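Long-range contact in 3-oxoacyl-[acyl-carrier-protein] synthase 2 (Rickettsia rickettsii, PDB 4JGA), which probably catalyses the condensation of malonyl-ACP with a growing acyl chain in fatty acid elongation, as a beta-ketoacyl-ACP synthase of the thiolase superfamily: residues Gly278-Tyr290 against Gly301-Ile315. Numbering follows the deposited sequence.
Sequences GEVIGYGSTGDAY and GAYRAMRDAMLDATI
The guanidinium of Arg304 lies over Thr286, whose CG2 sits 3.7 Å from the plane of one face, displaced toward the rim. At the edge of the same group, close to its plane, are Gly287 O and a water that accepts from Arg304 NH1 and donates to Gly287 O; a bend at chi3 (55°) turns the arginine back toward the strand. NH1 also bonds Ser175 O of the second subunit, placing this end of the contact at the dimer interface. The carboxylate of Asp312 presents the anti lone pair of OD2 to the backbone, Tyr283 N to Asp312 OD2 being 2.9 Å with a bent N-H...O angle of 136°; Arg197 of helix 187-200 pairs with the same oxygen. In this thiolase-like fold, the helix runs roughly antiparallel to strand 278-287 of the mixed sheet (149° between their directions), with axes 5.6 Å apart at their closest; Val280 and Tyr283 of the strand touch helix 187-200. Such closeness rests on glycine: Gly282 CA comes within 3.3 Å of Ala309 O and Gly284 CA within 3.5 Å of Ala305 O, both as CA-H...O contacts. Ala309 CB in turn lies against the backbone at Gly284 N. Near the first turn of the helix, Thr286 OG1 donates to Gly301 O (2.7 Å) from above the carbonyl plane, while Ala305 N reaches that oxygen from the opposite face, so one carbonyl serves both the helix and the strand. Past the last turn, where Thr314 takes positive phi in a Schellman motif, Ile281 CD1 packs on Ala313 CB at 3.7 Å and more loosely on Ile315 CG2.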
loop_
_atom_site.group_PDB
_atom_site.type_symbol
_atom_site.label_atom_id
_atom_site.label_comp_id
_atom_site.label_asym_id
_atom_site.label_seq_id
_atom_site.Cartn_x
_atom_site.Cartn_y
_atom_site.Cartn_z
ATOM N N GLY A 278 22.576 -6.574 -11.575
ATOM C CA GLY A 278 22.988 -6.726 -10.211
ATOM C C GLY A 278 22.111 -7.695 -9.464
ATOM O O GLY A 278 21.052 -8.104 -9.949
ATOM N N GLU A 279 22.529 -8.050 -8.258
ATOM C CA GLU A 279 21.756 -8.951 -7.423
ATOM C C GLU A 279 21.284 -8.195 -6.160
ATOM O O GLU A 279 22.057 -7.485 -5.513
ATOM C CB GLU A 279 22.574 -10.184 -7.065
ATOM C CG GLU A 279 21.785 -11.235 -6.273
ATOM C CD GLU A 279 22.629 -12.416 -5.836
ATOM O OE1 GLU A 279 23.816 -12.479 -6.248
ATOM O OE2 GLU A 279 22.074 -13.292 -5.122
ATOM N N VAL A 280 20.007 -8.337 -5.844
ATOM C CA VAL A 280 19.452 -7.748 -4.631
ATOM C C VAL A 280 19.686 -8.763 -3.530
ATOM O O VAL A 280 19.151 -9.853 -3.573
ATOM C CB VAL A 280 17.940 -7.468 -4.755
ATOM C CG1 VAL A 280 17.442 -6.666 -3.565
ATOM C CG2 VAL A 280 17.654 -6.709 -6.029
ATOM N N ILE A 281 20.531 -8.416 -2.576
ATOM C CA ILE A 281 20.970 -9.374 -1.585
ATOM C C ILE A 281 20.548 -9.040 -0.163
ATOM O O ILE A 281 20.621 -9.897 0.700
ATOM C CB ILE A 281 22.515 -9.591 -1.610
ATOM C CG1 ILE A 281 23.301 -8.283 -1.479
ATOM C CG2 ILE A 281 22.936 -10.340 -2.851
ATOM C CD1 ILE A 281 24.771 -8.534 -1.168
ATOM N N GLY A 282 20.153 -7.808 0.093
ATOM C CA GLY A 282 19.779 -7.415 1.437
ATOM C C GLY A 282 18.656 -6.427 1.478
ATOM O O GLY A 282 18.588 -5.506 0.640
ATOM N N TYR A 283 17.812 -6.587 2.502
ATOM C CA TYR A 283 16.634 -5.744 2.714
ATOM C C TYR A 283 16.391 -5.593 4.219
ATOM O O TYR A 283 16.201 -6.601 4.919
ATOM C CB TYR A 283 15.400 -6.388 2.094
ATOM C CG TYR A 283 14.033 -5.706 2.248
ATOM C CD1 TYR A 283 13.887 -4.328 2.364
ATOM C CD2 TYR A 283 12.865 -6.473 2.176
ATOM C CE1 TYR A 283 12.640 -3.746 2.447
ATOM C CE2 TYR A 283 11.606 -5.893 2.227
ATOM C CZ TYR A 283 11.491 -4.542 2.362
ATOM O OH TYR A 283 10.223 -3.995 2.423
ATOM N N GLY A 284 16.416 -4.349 4.678
ATOM C CA GLY A 284 16.103 -4.003 6.057
ATOM C C GLY A 284 14.846 -3.142 6.086
ATOM O O GLY A 284 14.685 -2.240 5.258
ATOM N N SER A 285 13.960 -3.413 7.033
ATOM C CA SER A 285 12.701 -2.697 7.169
ATOM C C SER A 285 12.334 -2.547 8.646
ATOM O O SER A 285 12.096 -3.533 9.317
ATOM C CB SER A 285 11.576 -3.446 6.444
ATOM O OG SER A 285 10.348 -2.760 6.612
ATOM N N THR A 286 12.281 -1.321 9.140
ATOM C CA THR A 286 12.139 -1.067 10.556
ATOM C C THR A 286 11.218 0.128 10.811
ATOM O O THR A 286 10.869 0.876 9.888
ATOM C CB THR A 286 13.502 -0.720 11.175
ATOM O OG1 THR A 286 14.005 0.477 10.572
ATOM C CG2 THR A 286 14.511 -1.827 10.966
ATOM N N GLY A 287 10.835 0.299 12.067
ATOM C CA GLY A 287 10.039 1.456 12.499
ATOM C C GLY A 287 10.732 2.188 13.627
ATOM O O GLY A 287 11.298 1.563 14.521
ATOM N N ASP A 288 10.670 3.509 13.592
ATOM C CA ASP A 288 11.166 4.358 14.664
ATOM C C ASP A 288 10.292 4.240 15.923
ATOM O O ASP A 288 10.774 4.431 17.032
ATOM C CB ASP A 288 11.125 5.842 14.234
ATOM C CG ASP A 288 12.210 6.235 13.209
ATOM O OD1 ASP A 288 13.105 5.431 12.925
ATOM O OD2 ASP A 288 12.178 7.419 12.737
ATOM N N ALA A 289 8.983 4.047 15.710
ATOM C CA ALA A 289 7.972 4.086 16.756
ATOM C C ALA A 289 8.099 5.348 17.646
ATOM O O ALA A 289 8.071 5.249 18.867
ATOM C CB ALA A 289 8.068 2.826 17.614
ATOM N N TYR A 290 8.232 6.516 17.030
ATOM C CA TYR A 290 8.555 7.710 17.755
ATOM C C TYR A 290 7.548 8.805 17.459
ATOM O O TYR A 290 6.859 9.222 18.353
ATOM C CB TYR A 290 9.983 8.210 17.468
ATOM C CG TYR A 290 10.229 9.607 18.009
ATOM C CD1 TYR A 290 10.089 9.863 19.344
ATOM C CD2 TYR A 290 10.594 10.670 17.175
ATOM C CE1 TYR A 290 10.269 11.121 19.865
ATOM C CE2 TYR A 290 10.790 11.948 17.692
ATOM C CZ TYR A 290 10.635 12.153 19.038
ATOM O OH TYR A 290 10.812 13.364 19.591
ATOM N N GLY A 301 15.861 3.643 14.059
ATOM C CA GLY A 301 15.214 2.926 12.965
ATOM C C GLY A 301 16.082 2.892 11.706
ATOM O O GLY A 301 16.229 1.849 11.074
ATOM N N ALA A 302 16.696 4.028 11.395
ATOM C CA ALA A 302 17.564 4.151 10.226
ATOM C C ALA A 302 18.797 3.275 10.388
ATOM O O ALA A 302 19.125 2.528 9.472
ATOM C CB ALA A 302 17.947 5.613 9.990
ATOM N N TYR A 303 19.438 3.354 11.561
ATOM C CA TYR A 303 20.600 2.543 11.876
ATOM C C TYR A 303 20.290 1.066 11.749
ATOM O O TYR A 303 21.046 0.320 11.147
ATOM C CB TYR A 303 21.102 2.851 13.301
ATOM C CG TYR A 303 22.251 1.983 13.791
ATOM C CD1 TYR A 303 21.996 0.801 14.431
ATOM C CD2 TYR A 303 23.575 2.332 13.563
ATOM C CE1 TYR A 303 23.026 -0.011 14.864
ATOM C CE2 TYR A 303 24.626 1.544 13.997
ATOM C CZ TYR A 303 24.335 0.358 14.636
ATOM O OH TYR A 303 25.319 -0.481 15.111
ATOM N N ARG A 304 19.175 0.633 12.340
ATOM C CA ARG A 304 18.785 -0.754 12.286
ATOM C C ARG A 304 18.470 -1.219 10.865
ATOM O O ARG A 304 18.807 -2.321 10.507
ATOM C CB ARG A 304 17.589 -1.013 13.202
ATOM C CG ARG A 304 17.943 -0.984 14.696
ATOM C CD ARG A 304 16.690 -0.961 15.562
ATOM N NE ARG A 304 15.841 -2.077 15.205
ATOM C CZ ARG A 304 14.566 -1.997 14.847
ATOM N NH1 ARG A 304 13.873 -0.859 14.929
ATOM N NH2 ARG A 304 13.951 -3.107 14.461
ATOM N N ALA A 305 17.780 -0.407 10.076
ATOM C CA ALA A 305 17.469 -0.808 8.708
ATOM C C ALA A 305 18.743 -1.100 7.909
ATOM O O ALA A 305 18.823 -2.104 7.207
ATOM C CB ALA A 305 16.652 0.247 8.013
ATOM N N MET A 306 19.726 -0.208 8.021
ATOM C CA MET A 306 21.011 -0.410 7.362
ATOM C C MET A 306 21.689 -1.674 7.879
ATOM O O MET A 306 22.128 -2.527 7.107
ATOM C CB MET A 306 21.936 0.800 7.561
ATOM C CG MET A 306 21.440 2.043 6.826
ATOM S SD MET A 306 22.599 3.417 6.952
ATOM C CE MET A 306 22.383 3.892 8.674
ATOM N N ARG A 307 21.749 -1.784 9.192
ATOM C CA ARG A 307 22.413 -2.901 9.815
ATOM C C ARG A 307 21.773 -4.223 9.405
ATOM O O ARG A 307 22.472 -5.173 9.048
ATOM C CB ARG A 307 22.374 -2.760 11.334
ATOM C CG ARG A 307 23.158 -3.831 12.078
ATOM C CD ARG A 307 22.668 -3.966 13.513
ATOM N NE ARG A 307 21.216 -4.215 13.500
ATOM C CZ ARG A 307 20.427 -4.108 14.567
ATOM N NH1 ARG A 307 20.930 -3.774 15.743
ATOM N NH2 ARG A 307 19.130 -4.353 14.446
ATOM N N ASP A 308 20.454 -4.279 9.476
ATOM C CA ASP A 308 19.726 -5.493 9.105
ATOM C C ASP A 308 19.854 -5.837 7.612
ATOM O O ASP A 308 19.863 -6.988 7.247
ATOM C CB ASP A 308 18.246 -5.335 9.427
ATOM C CG ASP A 308 17.975 -5.240 10.938
ATOM O OD1 ASP A 308 18.914 -5.359 11.771
ATOM O OD2 ASP A 308 16.788 -5.026 11.238
ATOM N N ALA A 309 19.936 -4.823 6.770
ATOM C CA ALA A 309 20.023 -5.060 5.337
ATOM C C ALA A 309 21.320 -5.798 5.027
ATOM O O ALA A 309 21.336 -6.745 4.255
ATOM C CB ALA A 309 19.931 -3.756 4.573
ATOM N N MET A 310 22.374 -5.425 5.744
ATOM C CA MET A 310 23.693 -6.056 5.598
ATOM C C MET A 310 23.761 -7.427 6.225
ATOM O O MET A 310 24.337 -8.341 5.642
ATOM C CB MET A 310 24.774 -5.137 6.151
ATOM C CG MET A 310 25.004 -3.931 5.263
ATOM S SD MET A 310 26.379 -2.927 5.818
ATOM C CE MET A 310 25.792 -2.259 7.345
ATOM N N LEU A 311 23.132 -7.587 7.391
ATOM C CA LEU A 311 23.012 -8.911 7.977
ATOM C C LEU A 311 22.218 -9.856 7.062
ATOM O O LEU A 311 22.589 -11.011 6.867
ATOM C CB LEU A 311 22.387 -8.844 9.386
ATOM C CG LEU A 311 23.271 -8.208 10.471
ATOM C CD1 LEU A 311 22.475 -8.044 11.764
ATOM C CD2 LEU A 311 24.551 -9.022 10.760
ATOM N N ASP A 312 21.128 -9.356 6.523
ATOM C CA ASP A 312 20.268 -10.105 5.603
ATOM C C ASP A 312 21.116 -10.527 4.370
ATOM O O ASP A 312 21.023 -11.660 3.918
ATOM C CB ASP A 312 19.062 -9.224 5.201
ATOM C CG ASP A 312 18.044 -9.944 4.308
ATOM O OD1 ASP A 312 17.781 -11.105 4.573
ATOM O OD2 ASP A 312 17.517 -9.348 3.334
ATOM N N ALA A 313 21.988 -9.628 3.904
ATOM C CA ALA A 313 22.924 -9.904 2.788
ATOM C C ALA A 313 24.123 -10.796 3.122
ATOM O O ALA A 313 24.881 -11.199 2.212
ATOM C CB ALA A 313 23.434 -8.597 2.248
ATOM N N THR A 314 24.294 -11.108 4.413
ATOM C CA THR A 314 25.467 -11.766 4.942
ATOM C C THR A 314 26.765 -11.076 4.469
ATOM O O THR A 314 27.725 -11.720 4.102
ATOM C CB THR A 314 25.446 -13.287 4.667
ATOM O OG1 THR A 314 25.524 -13.520 3.263
ATOM C CG2 THR A 314 24.139 -13.894 5.105
ATOM N N ILE A 315 26.783 -9.746 4.523
ATOM C CA ILE A 315 28.017 -8.995 4.345
ATOM C C ILE A 315 28.346 -8.177 5.593
ATOM O O ILE A 315 27.503 -8.013 6.500
ATOM C CB ILE A 315 27.938 -8.047 3.134
ATOM C CG1 ILE A 315 26.919 -6.922 3.373
ATOM C CG2 ILE A 315 27.581 -8.815 1.879
ATOM C CD1 ILE A 315 27.018 -5.825 2.333
HETATM O O HOH W 1 14.876 -5.470 9.156
HETATM O O HOH W 2 13.508 1.752 16.117
HETATM O O HOH W 3 15.737 6.425 12.625
#